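Local coordinates for protein CDA peptide synthetase I (Streptomyces coelicolor, PDB 5DU9) that contains a condensation domain of a nonribosomal peptide synthetase, a two-lobed member of the CoA-dependent acyltransferase superfamily, at residues R9-W20 and F67-R77; G361-Y369 and D392-T400. The protein carries 1 engineered substitution. One frame throughout, in Å; residues are numbered along the deposited sequence. Where two conformers were deposited one is given.

Contact 1: residues R9-W20 and F67-R77. Engineered in segment 9-20: C18 (natural residue Glu). With UM2 ((2S)-2-amino-N-butyl-propanamide), chain E.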
loop_
_atom_site.group_PDB
_atom_site.type_symbol
_atom_site.label_atom_id
_atom_site.label_comp_id
_atom_site.label_asym_id
_atom_site.label_seq_id
_atom_site.Cartn_x
_atom_site.Cartn_y
_atom_site.Cartn_z
ATOM N N ARG A 9 -10.305 23.828 11.435
ATOM C CA ARG A 9 -10.473 22.418 11.760
ATOM C C ARG A 9 -10.870 21.636 10.514
ATOM O O ARG A 9 -12.008 21.714 10.053
ATOM C CB ARG A 9 -11.517 22.247 12.859
ATOM C CG ARG A 9 -11.122 22.931 14.151
ATOM C CD ARG A 9 -12.097 22.644 15.269
ATOM N NE ARG A 9 -11.650 23.240 16.524
ATOM C CZ ARG A 9 -12.261 23.079 17.691
ATOM N NH1 ARG A 9 -13.359 22.339 17.778
ATOM N NH2 ARG A 9 -11.773 23.662 18.777
ATOM N N HIS A 10 -9.915 20.884 9.975
ATOM C CA HIS A 10 -10.118 20.163 8.726
ATOM C C HIS A 10 -10.764 18.805 8.966
ATOM O O HIS A 10 -10.403 18.091 9.898
ATOM C CB HIS A 10 -8.785 19.988 7.998
ATOM C CG HIS A 10 -8.147 21.278 7.587
ATOM N ND1 HIS A 10 -8.511 21.956 6.443
ATOM C CD2 HIS A 10 -7.166 22.013 8.162
ATOM C CE1 HIS A 10 -7.786 23.055 6.334
ATOM N NE2 HIS A 10 -6.963 23.114 7.366
ATOM N N GLY A 11 -11.724 18.454 8.118
ATOM C CA GLY A 11 -12.378 17.164 8.217
ATOM C C GLY A 11 -11.451 16.050 7.778
ATOM O O GLY A 11 -10.602 16.247 6.908
ATOM N N LEU A 12 -11.599 14.884 8.398
ATOM C CA LEU A 12 -10.847 13.699 8.005
ATOM C C LEU A 12 -11.521 13.000 6.839
ATOM O O LEU A 12 -12.745 13.043 6.704
ATOM C CB LEU A 12 -10.723 12.714 9.169
ATOM C CG LEU A 12 -9.604 12.924 10.183
ATOM C CD1 LEU A 12 -9.782 14.247 10.915
ATOM C CD2 LEU A 12 -9.577 11.761 11.164
ATOM N N THR A 13 -10.722 12.349 6.001
ATOM C CA THR A 13 -11.266 11.450 4.995
ATOM C C THR A 13 -11.822 10.224 5.699
ATOM O O THR A 13 -11.534 9.997 6.872
ATOM C CB THR A 13 -10.211 10.997 3.990
ATOM O OG1 THR A 13 -9.250 10.184 4.670
ATOM C CG2 THR A 13 -9.514 12.196 3.349
ATOM N N SER A 14 -12.597 9.421 4.981
ATOM C CA SER A 14 -13.126 8.186 5.548
ATOM C C SER A 14 -11.996 7.272 6.010
ATOM O O SER A 14 -12.053 6.694 7.096
ATOM C CB SER A 14 -14.001 7.458 4.529
ATOM O OG SER A 14 -15.216 8.157 4.324
ATOM N N ALA A 15 -10.975 7.137 5.174
ATOM C CA ALA A 15 -9.833 6.292 5.499
ATOM C C ALA A 15 -9.112 6.805 6.743
ATOM O O ALA A 15 -8.663 6.029 7.574
ATOM C CB ALA A 15 -8.875 6.220 4.328
ATOM N N GLN A 16 -9.010 8.120 6.873
ATOM C CA GLN A 16 -8.359 8.694 8.041
ATOM C C GLN A 16 -9.188 8.456 9.303
ATOM O O GLN A 16 -8.633 8.155 10.363
ATOM C CB GLN A 16 -8.111 10.186 7.829
ATOM C CG GLN A 16 -6.984 10.454 6.856
ATOM C CD GLN A 16 -6.760 11.931 6.600
ATOM O OE1 GLN A 16 -7.703 12.685 6.381
ATOM N NE2 GLN A 16 -5.505 12.348 6.622
ATOM N N HIS A 17 -10.509 8.582 9.191
ATOM C CA HIS A 17 -11.408 8.259 10.301
ATOM C C HIS A 17 -11.209 6.809 10.743
ATOM O O HIS A 17 -11.212 6.504 11.933
ATOM C CB HIS A 17 -12.871 8.480 9.909
ATOM C CG HIS A 17 -13.347 9.890 10.090
ATOM N ND1 HIS A 17 -13.525 10.462 11.331
ATOM C CD2 HIS A 17 -13.705 10.834 9.187
ATOM C CE1 HIS A 17 -13.960 11.702 11.186
ATOM N NE2 HIS A 17 -14.078 11.952 9.894
ATOM N N CYS A 18 -11.042 5.920 9.768
ATOM C CA CYS A 18 -10.843 4.498 10.035
ATOM C C CYS A 18 -9.561 4.252 10.834
ATOM O O CYS A 18 -9.562 3.522 11.833
ATOM C CB CYS A 18 -10.803 3.721 8.714
ATOM S SG CYS A 18 -10.472 1.946 8.872
ATOM N N VAL A 19 -8.467 4.859 10.388
ATOM C CA VAL A 19 -7.194 4.721 11.076
ATOM C C VAL A 19 -7.276 5.339 12.467
ATOM O O VAL A 19 -6.769 4.771 13.432
ATOM C CB VAL A 19 -6.052 5.370 10.272
ATOM C CG1 VAL A 19 -4.751 5.379 11.069
ATOM C CG2 VAL A 19 -5.853 4.621 8.963
ATOM N N TRP A 20 -7.930 6.492 12.573
ATOM C CA TRP A 20 -8.048 7.159 13.859
ATOM C C TRP A 20 -8.746 6.255 14.876
ATOM O O TRP A 20 -8.253 6.076 15.992
ATOM C CB TRP A 20 -8.798 8.487 13.723
ATOM C CG TRP A 20 -8.766 9.281 14.987
ATOM C CD1 TRP A 20 -7.767 10.112 15.407
ATOM C CD2 TRP A 20 -9.766 9.310 16.010
ATOM N NE1 TRP A 20 -8.084 10.656 16.624
ATOM C CE2 TRP A 20 -9.307 10.180 17.017
ATOM C CE3 TRP A 20 -11.005 8.685 16.171
ATOM C CZ2 TRP A 20 -10.046 10.445 18.167
ATOM C CZ3 TRP A 20 -11.736 8.947 17.314
ATOM C CH2 TRP A 20 -11.255 9.820 18.297
ATOM N N PHE A 67 -3.481 15.660 14.398
ATOM C CA PHE A 67 -4.871 15.301 14.624
ATOM C C PHE A 67 -5.249 15.504 16.082
ATOM O O PHE A 67 -4.575 15.018 16.991
ATOM C CB PHE A 67 -5.112 13.860 14.183
ATOM C CG PHE A 67 -4.848 13.645 12.724
ATOM C CD1 PHE A 67 -3.551 13.480 12.259
ATOM C CD2 PHE A 67 -5.888 13.655 11.809
ATOM C CE1 PHE A 67 -3.300 13.314 10.915
ATOM C CE2 PHE A 67 -5.644 13.487 10.462
ATOM C CZ PHE A 67 -4.349 13.312 10.014
ATOM N N LEU A 68 -6.333 16.246 16.280
ATOM C CA LEU A 68 -6.803 16.623 17.604
ATOM C C LEU A 68 -8.264 16.226 17.750
ATOM O O LEU A 68 -8.906 15.848 16.773
ATOM C CB LEU A 68 -6.631 18.128 17.816
ATOM C CG LEU A 68 -5.234 18.686 17.535
ATOM C CD1 LEU A 68 -5.275 20.202 17.439
ATOM C CD2 LEU A 68 -4.255 18.248 18.612
ATOM N N THR A 69 -8.784 16.308 18.971
ATOM C CA THR A 69 -10.192 16.032 19.235
ATOM C C THR A 69 -10.893 17.299 19.700
ATOM O O THR A 69 -10.301 18.117 20.407
ATOM C CB THR A 69 -10.370 14.939 20.302
ATOM O OG1 THR A 69 -9.614 15.282 21.470
ATOM C CG2 THR A 69 -9.902 13.591 19.776
ATOM N N ASP A 70 -12.152 17.466 19.305
ATOM C CA ASP A 70 -12.919 18.633 19.726
ATOM C C ASP A 70 -13.602 18.359 21.065
ATOM O O ASP A 70 -13.335 17.347 21.712
ATOM C CB ASP A 70 -13.942 19.039 18.654
ATOM C CG ASP A 70 -14.956 17.952 18.343
ATOM O OD1 ASP A 70 -15.222 17.085 19.202
ATOM O OD2 ASP A 70 -15.509 17.979 17.223
ATOM N N GLU A 71 -14.482 19.267 21.473
ATOM C CA GLU A 71 -15.122 19.182 22.780
ATOM C C GLU A 71 -16.070 17.987 22.877
ATOM O O GLU A 71 -16.352 17.501 23.973
ATOM C CB GLU A 71 -15.881 20.477 23.083
ATOM C CG GLU A 71 -14.985 21.688 23.337
ATOM C CD GLU A 71 -14.243 22.161 22.094
ATOM O OE1 GLU A 71 -14.649 21.797 20.969
ATOM O OE2 GLU A 71 -13.247 22.899 22.247
ATOM N N GLU A 72 -16.558 17.520 21.731
ATOM C CA GLU A 72 -17.447 16.361 21.687
ATOM C C GLU A 72 -16.662 15.062 21.484
ATOM O O GLU A 72 -17.248 13.989 21.340
ATOM C CB GLU A 72 -18.487 16.522 20.573
ATOM C CG GLU A 72 -19.526 17.609 20.836
ATOM C CD GLU A 72 -18.967 19.016 20.707
ATOM O OE1 GLU A 72 -17.921 19.192 20.047
ATOM O OE2 GLU A 72 -19.579 19.950 21.268
ATOM N N GLY A 73 -15.337 15.166 21.469
ATOM C CA GLY A 73 -14.481 14.002 21.342
ATOM C C GLY A 73 -14.307 13.512 19.915
ATOM O O GLY A 73 -13.822 12.402 19.699
ATOM N N ARG A 74 -14.695 14.335 18.943
ATOM C CA ARG A 74 -14.560 13.971 17.533
ATOM C C ARG A 74 -13.236 14.474 16.959
ATOM O O ARG A 74 -12.801 15.580 17.278
ATOM C CB ARG A 74 -15.725 14.533 16.720
ATOM C CG ARG A 74 -17.082 14.018 17.153
ATOM C CD ARG A 74 -18.168 14.441 16.178
ATOM N NE ARG A 74 -19.486 13.958 16.585
ATOM C CZ ARG A 74 -20.332 14.627 17.365
ATOM N NH1 ARG A 74 -20.016 15.827 17.838
ATOM N NH2 ARG A 74 -21.505 14.092 17.672
ATOM N N PRO A 75 -12.595 13.672 16.095
ATOM C CA PRO A 75 -11.292 14.075 15.555
ATOM C C PRO A 75 -11.369 15.134 14.458
ATOM O O PRO A 75 -12.356 15.193 13.723
ATOM C CB PRO A 75 -10.738 12.770 14.983
ATOM C CG PRO A 75 -11.949 12.010 14.587
ATOM C CD PRO A 75 -12.986 12.330 15.625
ATOM N N TYR A 76 -10.334 15.961 14.368
ATOM C CA TYR A 76 -10.156 16.852 13.231
ATOM C C TYR A 76 -8.669 16.981 12.930
ATOM O O TYR A 76 -7.827 16.619 13.752
ATOM C CB TYR A 76 -10.787 18.227 13.488
ATOM C CG TYR A 76 -10.167 19.053 14.600
ATOM C CD1 TYR A 76 -9.084 19.889 14.354
ATOM C CD2 TYR A 76 -10.691 19.026 15.886
ATOM C CE1 TYR A 76 -8.529 20.661 15.363
ATOM C CE2 TYR A 76 -10.144 19.798 16.902
ATOM C CZ TYR A 76 -9.062 20.610 16.634
ATOM O OH TYR A 76 -8.515 21.380 17.640
ATOM N N ARG A 77 -8.355 17.477 11.737
ATOM C CA ARG A 77 -6.975 17.651 11.312
ATOM C C ARG A 77 -6.588 19.127 11.363
ATOM O O ARG A 77 -7.350 19.990 10.929
ATOM C CB ARG A 77 -6.779 17.092 9.899
ATOM C CG ARG A 77 -5.360 17.214 9.372
ATOM C CD ARG A 77 -5.229 16.597 7.989
ATOM N NE ARG A 77 -6.068 17.278 7.005
ATOM C CZ ARG A 77 -5.767 18.445 6.443
ATOM N NH1 ARG A 77 -4.650 19.083 6.773
ATOM N NH2 ARG A 77 -6.593 18.984 5.558
HETATM C CCH UM2 E . -9.799 1.300 7.330
HETATM C CCI UM2 E . -8.567 2.064 6.881
HETATM C CCJ UM2 E . -7.275 1.525 7.502
HETATM C CCK UM2 E . -6.731 0.292 6.779
HETATM N NCL UM2 E . -5.930 0.594 5.600
HETATM C CCM UM2 E . -4.798 -0.060 5.327
HETATM O OCN UM2 E . -4.105 -0.583 6.187
HETATM C CCO UM2 E . -4.405 -0.161 3.880
HETATM C CCP UM2 E . -5.053 -1.398 3.267
HETATM N NCQ UM2 E . -2.940 -0.301 3.762
HETATM O O HOH W 1 -15.184 20.706 15.791
HETATM O O HOH W 2 -9.442 18.234 5.132
HETATM O O HOH W 3 -7.960 15.367 6.292
HETATM O O HOH W 4 -13.220 15.061 10.762
#

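Contact 2: residues G361-Y369 and D392-T400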
loop_
_atom_site.group_PDB
_atom_site.type_symbol
_atom_site.label_atom_id
_atom_site.label_comp_id
_atom_site.label_asym_id
_atom_site.label_seq_id
_atom_site.Cartn_x
_atom_site.Cartn_y
_atom_site.Cartn_z
ATOM N N GLY A 361 -10.243 -11.536 2.913
ATOM C CA GLY A 361 -9.297 -12.603 2.665
ATOM C C GLY A 361 -7.928 -11.969 2.680
ATOM O O GLY A 361 -7.791 -10.818 3.104
ATOM N N PRO A 362 -6.908 -12.698 2.214
ATOM C CA PRO A 362 -5.608 -12.037 2.087
ATOM C C PRO A 362 -5.732 -10.785 1.235
ATOM O O PRO A 362 -6.448 -10.803 0.240
ATOM C CB PRO A 362 -4.732 -13.091 1.404
ATOM C CG PRO A 362 -5.694 -14.046 0.772
ATOM C CD PRO A 362 -6.887 -14.067 1.674
ATOM N N THR A 363 -5.075 -9.704 1.632
ATOM C CA THR A 363 -5.062 -8.507 0.810
ATOM C C THR A 363 -4.086 -8.714 -0.334
ATOM O O THR A 363 -2.917 -9.018 -0.104
ATOM C CB THR A 363 -4.667 -7.257 1.614
ATOM O OG1 THR A 363 -5.617 -7.044 2.666
ATOM C CG2 THR A 363 -4.633 -6.024 0.711
ATOM N N VAL A 364 -4.577 -8.572 -1.562
ATOM C CA VAL A 364 -3.737 -8.690 -2.748
ATOM C C VAL A 364 -3.536 -7.301 -3.333
ATOM O O VAL A 364 -4.435 -6.737 -3.955
ATOM C CB VAL A 364 -4.355 -9.626 -3.798
ATOM C CG1 VAL A 364 -3.423 -9.769 -5.004
ATOM C CG2 VAL A 364 -4.640 -10.983 -3.179
ATOM N N ASN A 365 -2.337 -6.768 -3.116
ATOM C CA ASN A 365 -1.993 -5.403 -3.469
ATOM C C ASN A 365 -0.935 -5.387 -4.562
ATOM O O ASN A 365 0.264 -5.421 -4.275
ATOM C CB ASN A 365 -1.497 -4.663 -2.221
ATOM C CG ASN A 365 -1.155 -3.213 -2.487
ATOM O OD1 ASN A 365 -1.419 -2.682 -3.563
ATOM N ND2 ASN A 365 -0.572 -2.558 -1.488
ATOM N N VAL A 366 -1.388 -5.362 -5.812
ATOM C CA VAL A 366 -0.498 -5.235 -6.952
ATOM C C VAL A 366 -0.326 -3.746 -7.174
ATOM O O VAL A 366 -1.215 -3.083 -7.709
ATOM C CB VAL A 366 -1.055 -5.922 -8.207
ATOM C CG1 VAL A 366 -0.044 -5.841 -9.350
ATOM C CG2 VAL A 366 -1.405 -7.372 -7.912
ATOM N N MET A 367 0.806 -3.207 -6.737
ATOM C CA MET A 367 0.991 -1.765 -6.776
ATOM C C MET A 367 1.073 -1.282 -8.217
ATOM O O MET A 367 1.639 -1.960 -9.080
ATOM C CB MET A 367 2.237 -1.349 -5.998
ATOM C CG MET A 367 2.073 -1.500 -4.494
ATOM S SD MET A 367 3.335 -0.634 -3.541
ATOM C CE MET A 367 2.812 1.068 -3.742
ATOM N N PRO A 368 0.489 -0.109 -8.484
ATOM C CA PRO A 368 0.493 0.441 -9.837
ATOM C C PRO A 368 1.904 0.797 -10.252
ATOM O O PRO A 368 2.792 0.937 -9.405
ATOM C CB PRO A 368 -0.396 1.681 -9.717
ATOM C CG PRO A 368 -0.277 2.093 -8.299
ATOM C CD PRO A 368 -0.122 0.821 -7.515
ATOM N N TYR A 369 2.116 0.933 -11.551
ATOM C CA TYR A 369 3.435 1.241 -12.052
ATOM C C TYR A 369 3.908 2.582 -11.518
ATOM O O TYR A 369 3.145 3.548 -11.461
ATOM C CB TYR A 369 3.442 1.257 -13.574
ATOM C CG TYR A 369 4.774 1.665 -14.139
ATOM C CD1 TYR A 369 5.868 0.809 -14.076
ATOM C CD2 TYR A 369 4.950 2.913 -14.732
ATOM C CE1 TYR A 369 7.089 1.178 -14.593
ATOM C CE2 TYR A 369 6.167 3.288 -15.250
ATOM C CZ TYR A 369 7.238 2.419 -15.175
ATOM O OH TYR A 369 8.457 2.784 -15.692
ATOM N N ASP A 392 -4.266 -11.160 9.175
ATOM C CA ASP A 392 -3.874 -12.415 8.549
ATOM C C ASP A 392 -2.671 -12.201 7.628
ATOM O O ASP A 392 -1.526 -12.351 8.056
ATOM C CB ASP A 392 -5.069 -13.004 7.785
ATOM C CG ASP A 392 -4.685 -14.158 6.877
ATOM O OD1 ASP A 392 -3.883 -15.011 7.300
ATOM O OD2 ASP A 392 -5.187 -14.208 5.734
ATOM N N LEU A 393 -2.928 -11.833 6.379
ATOM C CA LEU A 393 -1.873 -11.756 5.371
ATOM C C LEU A 393 -2.116 -10.661 4.340
ATOM O O LEU A 393 -3.221 -10.537 3.809
ATOM C CB LEU A 393 -1.740 -13.109 4.657
ATOM C CG LEU A 393 -0.675 -13.242 3.565
ATOM C CD1 LEU A 393 0.723 -13.234 4.158
ATOM C CD2 LEU A 393 -0.914 -14.514 2.760
ATOM N N ASN A 394 -1.081 -9.869 4.061
ATOM C CA ASN A 394 -1.058 -9.013 2.878
ATOM C C ASN A 394 -0.067 -9.587 1.894
ATOM O O ASN A 394 1.024 -10.010 2.285
ATOM C CB ASN A 394 -0.645 -7.566 3.185
ATOM C CG ASN A 394 -1.412 -6.950 4.324
ATOM O OD1 ASN A 394 -2.625 -7.125 4.446
ATOM N ND2 ASN A 394 -0.706 -6.192 5.163
ATOM N N ILE A 395 -0.443 -9.584 0.622
ATOM C CA ILE A 395 0.459 -9.946 -0.460
ATOM C C ILE A 395 0.684 -8.698 -1.298
ATOM O O ILE A 395 -0.233 -8.206 -1.940
ATOM C CB ILE A 395 -0.110 -11.081 -1.326
ATOM C CG1 ILE A 395 -0.306 -12.331 -0.467
ATOM C CG2 ILE A 395 0.821 -11.371 -2.497
ATOM C CD1 ILE A 395 -1.020 -13.463 -1.164
ATOM N N VAL A 396 1.910 -8.188 -1.272
ATOM C CA VAL A 396 2.235 -6.922 -1.910
ATOM C C VAL A 396 3.221 -7.164 -3.043
ATOM O O VAL A 396 4.253 -7.806 -2.850
ATOM C CB VAL A 396 2.835 -5.927 -0.897
ATOM C CG1 VAL A 396 3.051 -4.563 -1.541
ATOM C CG2 VAL A 396 1.934 -5.807 0.330
ATOM N N LEU A 397 2.886 -6.665 -4.229
ATOM C CA LEU A 397 3.780 -6.747 -5.377
ATOM C C LEU A 397 4.182 -5.359 -5.825
ATOM O O LEU A 397 3.346 -4.462 -5.910
ATOM C CB LEU A 397 3.124 -7.475 -6.546
ATOM C CG LEU A 397 3.149 -8.998 -6.514
ATOM C CD1 LEU A 397 2.251 -9.536 -5.425
ATOM C CD2 LEU A 397 2.733 -9.541 -7.864
ATOM N N THR A 398 5.472 -5.196 -6.101
ATOM C CA THR A 398 5.982 -3.993 -6.738
ATOM C C THR A 398 6.796 -4.412 -7.949
ATOM O O THR A 398 7.489 -5.423 -7.914
ATOM C CB THR A 398 6.855 -3.155 -5.787
ATOM O OG1 THR A 398 8.021 -3.898 -5.420
ATOM C CG2 THR A 398 6.079 -2.796 -4.543
ATOM N N GLY A 399 6.691 -3.639 -9.021
ATOM C CA GLY A 399 7.373 -3.948 -10.261
ATOM C C GLY A 399 6.378 -4.293 -11.351
ATOM O O GLY A 399 5.182 -4.034 -11.216
ATOM N N THR A 400 6.883 -4.880 -12.431
ATOM C CA THR A 400 6.061 -5.289 -13.563
ATOM C C THR A 400 6.570 -6.624 -14.094
ATOM O O THR A 400 7.688 -7.030 -13.781
ATOM C CB THR A 400 6.093 -4.260 -14.707
ATOM O OG1 THR A 400 7.425 -4.163 -15.221
ATOM C CG2 THR A 400 5.632 -2.892 -14.230
HETATM O O HOH W 5 -5.750 -10.680 5.471
HETATM O O HOH W 6 3.209 -2.075 -11.391
HETATM O O HOH W 7 3.455 -4.410 -8.778
HETATM O O HOH W 8 4.982 -1.162 -8.786
#

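Contact 1: residues R9-W20 and F67-R77
P75 sets its CB over the face of the W20 indole, a CH-pi contact at the tight end: the carbon lies 3.6 Å from the centroid of the five-membered ring, 12° off the normal. W20 swings CG anti to its backbone N (chi1 -172°), carrying the ring from helix 14-24 to the proline, while T69 CG2 closes on its CZ2 at 3.5 Å. Alongside, L12 wedges CD1 against the backbone of Y76 and brings CG to the edge of the F67 ring, 4.0 Å from CE2. The Q16 amide also meets that edge, nearly perpendicular to the ring; its NE2 is bonded to I159 O and its OE1 takes T13 N, half of the capping box that starts the helix.

At H10 and R77 the chains join in a single antiparallel bridge, with R77 N reaching H10 O at 2.8 Å and H10 N returning to R77 O. The R77 guanidinium lies over the imidazole, planes 17° apart. H10 ND1 is bonded to D195, R77 NH1 to S65 and, in a salt bridge, to E61, and R77 NE to a water between G11 O and Q16 OE1.

The outer end is looser. R9 runs extended across one face of Y76, its guanidinium almost parallel to the phenol, and reaches the 70-73 turn through a long, weak salt bridge from NH1 to E71 OE1 (3.5 Å); a water ties NH1 to D70 OD2. Backbone bridge, apolar packing and stacking thus fasten the hairpin to a helix whose engineered C18 is bonded to (2S)-2-amino-N-butyl-propanamide; the exposed charge pair probably adds little.

Contact 2: residues G361-Y369 and D392-T400
I395, L397 and M367 have the most surface buried where strands 363-366 and 393-398 run side by side in parallel. I395 bonds the neighbouring strand through both its N-H and its C=O: its N gives a nearly straight bond to T363 O, a short 2.6 Å, and its O takes N365 N at 2.8 Å, both donors lying close to the line of the C=O bond. L397 repeats the pattern one step on, its N going to N365 O and its O receiving M367 N at 3.0 Å. Both side chains leave the sheet on the face shared with V364 and V366.

M367 follows the last bridge, and its CB lies 3.3 Å from L397 O. Its thioether was modelled in two conformers; in one of them it runs alongside T398, a contact that remains doubtful. Beyond it the strands part, and two waters lie between M367 O and G399 O.

The other face carries T363, N394, N365 and V396. T363 and N394 point the same way, CB of T363 3.5 Å from OD1 of N394, but their polar ends are held from outside: T363 OG1 by R312 of the ligand pocket, N394 ND2 by E410. The T363 side chain comes within about 5 Å of (2S)-2-amino-N-butyl-propanamide.

Strand 393-398 has antiparallel strand 404-411 on its other flank. Strand 363-366 lies between 393-398 and strand 287-294, whose S291 forms backbone hydrogen bonds with P362 and V364 and which packs on the side chains of T363, V364 and N365. Helix 267-283 packs on P362, V364 and V366.

How the contacts relate
The centre of contact 1 lies about 22 Å from that of the chain, and that of contact 2 about 8 Å. Their centres are 28 Å apart and they share no helix or strand. Contact 1 joins a helix start to a two-stranded hairpin through one backbone bridge, supplemented by ring and guanidinium packing, and charged groups appear toward solvent. Contact 2 is a run of parallel bridges inside a larger sheet, held chiefly by main-chain bonds, with about half of its touching residues buried, against 4 of 14 in contact 1. Both approach the bound (2S)-2-amino-N-butyl-propanamide: segment 9-20 carries the engineered C18 to which it is bonded, and contact 2 brings T363 near it.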